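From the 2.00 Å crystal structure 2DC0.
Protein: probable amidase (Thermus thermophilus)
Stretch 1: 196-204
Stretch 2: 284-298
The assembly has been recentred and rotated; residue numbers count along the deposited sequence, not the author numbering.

Stretch 1, residues 196-204: ALPLSRSTD
Stretch 2 284-298: VYTRLVRYEAARIHE

Residues 284-296 continue a helix that begins earlier in the chain; stretch 1, without helix or strand, runs alongside, roughly antiparallel (phi/psi Leu-199 -117/-67, Ser-200 -128/102, Arg-201 -54/-34), its CA atoms nearest at Leu-199 to Ala-293 (4.8 Å) and Ser-200 to Glu-292 (5.3 Å). Tyr-285 (chi1 t, chi2 83°) offers its flat ring edge to Thr-203 (m), CE1 to CG2 4.2 Å. Leu-288 (t, t) points toward stretch 1, its CD2 3.8 Å from Ser-202 OG; Val-289 (t) packs CG2 3.9 Å from Ser-200 CB. Both supply apolar methyls against small hydroxyl side chains.

Glu-292 (m, t, chi3 -11°) is the polar centre, its carboxylate accepting three hydrogen bonds from stretch 1: OE1 from Ser-200 OG (2.6 Å; chi1 t) and Ser-202 N (3.3 Å, 173°), OE2 from Ser-202 OG (2.8 Å; chi1 p). A buried carboxylate needs such donors, and its two oxygens serve several. Asp-204 (m) holds the loop: OD2 accepts a hydrogen bond from Leu-199 N (2.7 Å), OD1 one from Ser-200 N (2.9 Å).

Small Ala-293 permits close approach: its CA lies 3.2 Å from Leu-199 O in a CA-H...O contact, its CB 3.6 Å from CD1 of Leu-199 (t, p). Ile-296 (m, m), pointing toward stretch 1, meets the apolar Pro-198 ring, CD1 to CG 3.8 Å. His-297 (m, chi2 -81°) leaves helical conformation at phi/psi -103/20; the oxygen of water 1 lies 2.8 Å from its polar NE2 and donates to Pro-198 O at 2.9 Å.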

# COMPACT_ATOMS: atom_id res chain seq x y z
N ALA A 196 -18.94 -12.10 4.46
CA ALA A 196 -18.46 -13.14 3.56
C ALA A 196 -17.32 -13.92 4.20
O ALA A 196 -16.57 -13.39 5.02
CB ALA A 196 -17.99 -12.52 2.25
N LEU A 197 -17.19 -15.19 3.82
CA LEU A 197 -16.12 -16.02 4.36
C LEU A 197 -14.80 -15.47 3.84
O LEU A 197 -14.58 -15.38 2.64
CB LEU A 197 -16.27 -17.46 3.89
CG LEU A 197 -15.10 -18.36 4.28
CD1 LEU A 197 -15.09 -18.58 5.80
CD2 LEU A 197 -15.21 -19.69 3.56
N PRO A 198 -13.90 -15.07 4.75
CA PRO A 198 -12.62 -14.54 4.28
C PRO A 198 -11.56 -15.61 4.00
O PRO A 198 -11.68 -16.76 4.44
CB PRO A 198 -12.21 -13.60 5.42
CG PRO A 198 -12.76 -14.29 6.64
CD PRO A 198 -14.12 -14.80 6.18
N LEU A 199 -10.55 -15.25 3.22
CA LEU A 199 -9.44 -16.15 2.95
C LEU A 199 -8.26 -15.39 3.56
O LEU A 199 -7.68 -15.81 4.55
CB LEU A 199 -9.22 -16.33 1.44
CG LEU A 199 -8.03 -17.21 1.05
CD1 LEU A 199 -8.18 -18.62 1.62
CD2 LEU A 199 -7.93 -17.27 -0.47
N SER A 200 -7.95 -14.25 2.95
CA SER A 200 -6.90 -13.36 3.42
C SER A 200 -7.57 -12.00 3.53
O SER A 200 -7.78 -11.33 2.53
CB SER A 200 -5.76 -13.30 2.41
OG SER A 200 -4.85 -12.27 2.75
N ARG A 201 -7.93 -11.60 4.75
CA ARG A 201 -8.59 -10.32 4.95
C ARG A 201 -7.88 -9.10 4.37
O ARG A 201 -8.54 -8.17 3.92
CB ARG A 201 -8.84 -10.08 6.44
CG ARG A 201 -9.89 -11.00 7.07
CD ARG A 201 -9.89 -10.83 8.58
NE ARG A 201 -10.15 -9.45 8.96
CZ ARG A 201 -9.77 -8.91 10.12
NH1 ARG A 201 -9.10 -9.64 11.01
NH2 ARG A 201 -10.04 -7.64 10.39
N SER A 202 -6.55 -9.10 4.36
CA SER A 202 -5.81 -7.94 3.84
C SER A 202 -5.50 -8.06 2.35
O SER A 202 -4.83 -7.20 1.79
CB SER A 202 -4.51 -7.73 4.62
OG SER A 202 -3.58 -8.76 4.38
N THR A 203 -6.00 -9.11 1.72
CA THR A 203 -5.75 -9.31 0.30
C THR A 203 -7.00 -9.69 -0.50
O THR A 203 -6.99 -9.62 -1.74
CB THR A 203 -4.67 -10.39 0.09
OG1 THR A 203 -3.54 -10.09 0.93
CG2 THR A 203 -4.21 -10.41 -1.35
N ASP A 204 -8.07 -10.10 0.20
CA ASP A 204 -9.32 -10.48 -0.48
C ASP A 204 -9.97 -9.28 -1.17
O ASP A 204 -9.86 -8.15 -0.71
CB ASP A 204 -10.36 -11.02 0.52
CG ASP A 204 -10.01 -12.38 1.10
OD1 ASP A 204 -9.12 -13.08 0.57
OD2 ASP A 204 -10.66 -12.75 2.11
N VAL A 284 6.25 -14.13 -1.28
CA VAL A 284 5.66 -13.16 -0.36
C VAL A 284 4.15 -13.35 -0.28
O VAL A 284 3.58 -13.47 0.81
CB VAL A 284 5.95 -11.70 -0.80
CG1 VAL A 284 5.19 -10.72 0.09
CG2 VAL A 284 7.45 -11.41 -0.71
N TYR A 285 3.51 -13.39 -1.45
CA TYR A 285 2.07 -13.57 -1.54
C TYR A 285 1.64 -14.87 -0.87
O TYR A 285 0.73 -14.90 -0.04
CB TYR A 285 1.64 -13.60 -3.02
CG TYR A 285 0.22 -14.07 -3.21
CD1 TYR A 285 -0.86 -13.19 -3.08
CD2 TYR A 285 -0.06 -15.42 -3.43
CE1 TYR A 285 -2.17 -13.65 -3.14
CE2 TYR A 285 -1.37 -15.89 -3.49
CZ TYR A 285 -2.42 -15.00 -3.34
OH TYR A 285 -3.71 -15.46 -3.34
N THR A 286 2.31 -15.95 -1.26
CA THR A 286 1.99 -17.27 -0.72
C THR A 286 2.03 -17.34 0.80
O THR A 286 1.07 -17.79 1.43
CB THR A 286 2.94 -18.32 -1.31
OG1 THR A 286 2.78 -18.34 -2.73
CG2 THR A 286 2.62 -19.70 -0.74
N ARG A 287 3.12 -16.87 1.40
CA ARG A 287 3.24 -16.91 2.85
C ARG A 287 2.22 -16.02 3.54
O ARG A 287 1.59 -16.43 4.52
CB ARG A 287 4.66 -16.50 3.28
CG ARG A 287 5.73 -17.36 2.66
CD ARG A 287 7.09 -17.14 3.30
NE ARG A 287 8.10 -18.01 2.70
CZ ARG A 287 9.25 -18.35 3.28
NH1 ARG A 287 9.54 -17.88 4.49
NH2 ARG A 287 10.10 -19.15 2.66
N LEU A 288 2.04 -14.81 3.03
CA LEU A 288 1.09 -13.89 3.63
C LEU A 288 -0.33 -14.43 3.62
O LEU A 288 -1.00 -14.44 4.65
CB LEU A 288 1.16 -12.54 2.90
CG LEU A 288 0.53 -11.36 3.65
CD1 LEU A 288 1.06 -10.03 3.11
CD2 LEU A 288 -0.98 -11.44 3.51
N VAL A 289 -0.79 -14.91 2.46
CA VAL A 289 -2.13 -15.45 2.32
C VAL A 289 -2.34 -16.75 3.10
O VAL A 289 -3.33 -16.90 3.81
CB VAL A 289 -2.48 -15.67 0.82
CG1 VAL A 289 -3.74 -16.52 0.67
CG2 VAL A 289 -2.70 -14.31 0.14
N ARG A 290 -1.42 -17.70 2.97
CA ARG A 290 -1.57 -18.97 3.68
C ARG A 290 -1.58 -18.76 5.19
O ARG A 290 -2.32 -19.44 5.91
CB ARG A 290 -0.44 -19.94 3.31
CG ARG A 290 -0.58 -20.46 1.88
CD ARG A 290 0.51 -21.44 1.54
NE ARG A 290 0.28 -22.06 0.24
CZ ARG A 290 1.16 -22.85 -0.37
NH1 ARG A 290 2.32 -23.12 0.21
NH2 ARG A 290 0.87 -23.37 -1.56
N TYR A 291 -0.78 -17.81 5.68
CA TYR A 291 -0.75 -17.53 7.11
C TYR A 291 -2.12 -17.05 7.57
O TYR A 291 -2.67 -17.58 8.55
CB TYR A 291 0.28 -16.45 7.44
CG TYR A 291 0.34 -16.12 8.92
CD1 TYR A 291 1.13 -16.87 9.80
CD2 TYR A 291 -0.43 -15.08 9.45
CE1 TYR A 291 1.15 -16.59 11.17
CE2 TYR A 291 -0.41 -14.79 10.82
CZ TYR A 291 0.38 -15.56 11.67
OH TYR A 291 0.39 -15.29 13.02
N GLU A 292 -2.68 -16.06 6.88
CA GLU A 292 -3.98 -15.52 7.26
C GLU A 292 -5.09 -16.55 7.07
O GLU A 292 -5.98 -16.67 7.93
CB GLU A 292 -4.32 -14.25 6.44
CG GLU A 292 -3.39 -13.06 6.69
CD GLU A 292 -3.89 -11.75 6.08
OE1 GLU A 292 -4.84 -11.77 5.27
OE2 GLU A 292 -3.31 -10.69 6.39
N ALA A 293 -5.04 -17.30 5.97
CA ALA A 293 -6.07 -18.30 5.69
C ALA A 293 -6.07 -19.41 6.73
O ALA A 293 -7.13 -19.88 7.15
CB ALA A 293 -5.85 -18.89 4.30
N ALA A 294 -4.88 -19.84 7.15
CA ALA A 294 -4.79 -20.90 8.14
C ALA A 294 -5.39 -20.47 9.48
O ALA A 294 -6.00 -21.28 10.18
CB ALA A 294 -3.33 -21.31 8.33
N ARG A 295 -5.24 -19.20 9.84
CA ARG A 295 -5.78 -18.74 11.10
C ARG A 295 -7.31 -18.64 11.05
O ARG A 295 -7.98 -18.70 12.08
CB ARG A 295 -5.15 -17.40 11.50
CG ARG A 295 -3.61 -17.47 11.61
CD ARG A 295 -3.20 -18.63 12.52
NE ARG A 295 -1.76 -18.83 12.71
CZ ARG A 295 -0.90 -19.19 11.75
NH1 ARG A 295 -1.31 -19.39 10.51
NH2 ARG A 295 0.37 -19.43 12.06
N ILE A 296 -7.86 -18.50 9.85
CA ILE A 296 -9.32 -18.44 9.71
C ILE A 296 -9.91 -19.82 9.96
O ILE A 296 -10.93 -19.96 10.64
CB ILE A 296 -9.73 -18.02 8.30
CG1 ILE A 296 -9.32 -16.57 8.05
CG2 ILE A 296 -11.24 -18.22 8.12
CD1 ILE A 296 -9.96 -15.48 8.96
N HIS A 297 -9.28 -20.84 9.40
CA HIS A 297 -9.75 -22.22 9.51
C HIS A 297 -8.98 -23.05 10.52
O HIS A 297 -9.02 -24.28 10.48
CB HIS A 297 -9.67 -22.88 8.14
CG HIS A 297 -10.46 -22.17 7.09
ND1 HIS A 297 -11.82 -22.33 6.94
CD2 HIS A 297 -10.09 -21.25 6.16
CE1 HIS A 297 -12.26 -21.54 5.98
NE2 HIS A 297 -11.22 -20.88 5.48
N GLU A 298 -8.29 -22.38 11.43
CA GLU A 298 -7.49 -23.06 12.44
C GLU A 298 -8.26 -24.07 13.29
O GLU A 298 -7.81 -25.20 13.50
CB GLU A 298 -6.81 -22.02 13.33
CG GLU A 298 -5.95 -22.61 14.41
CD GLU A 298 -4.98 -21.60 14.99
OE1 GLU A 298 -5.39 -20.44 15.22
OE2 GLU A 298 -3.81 -21.97 15.21
O HOH W 1 -11.39 -19.36 3.16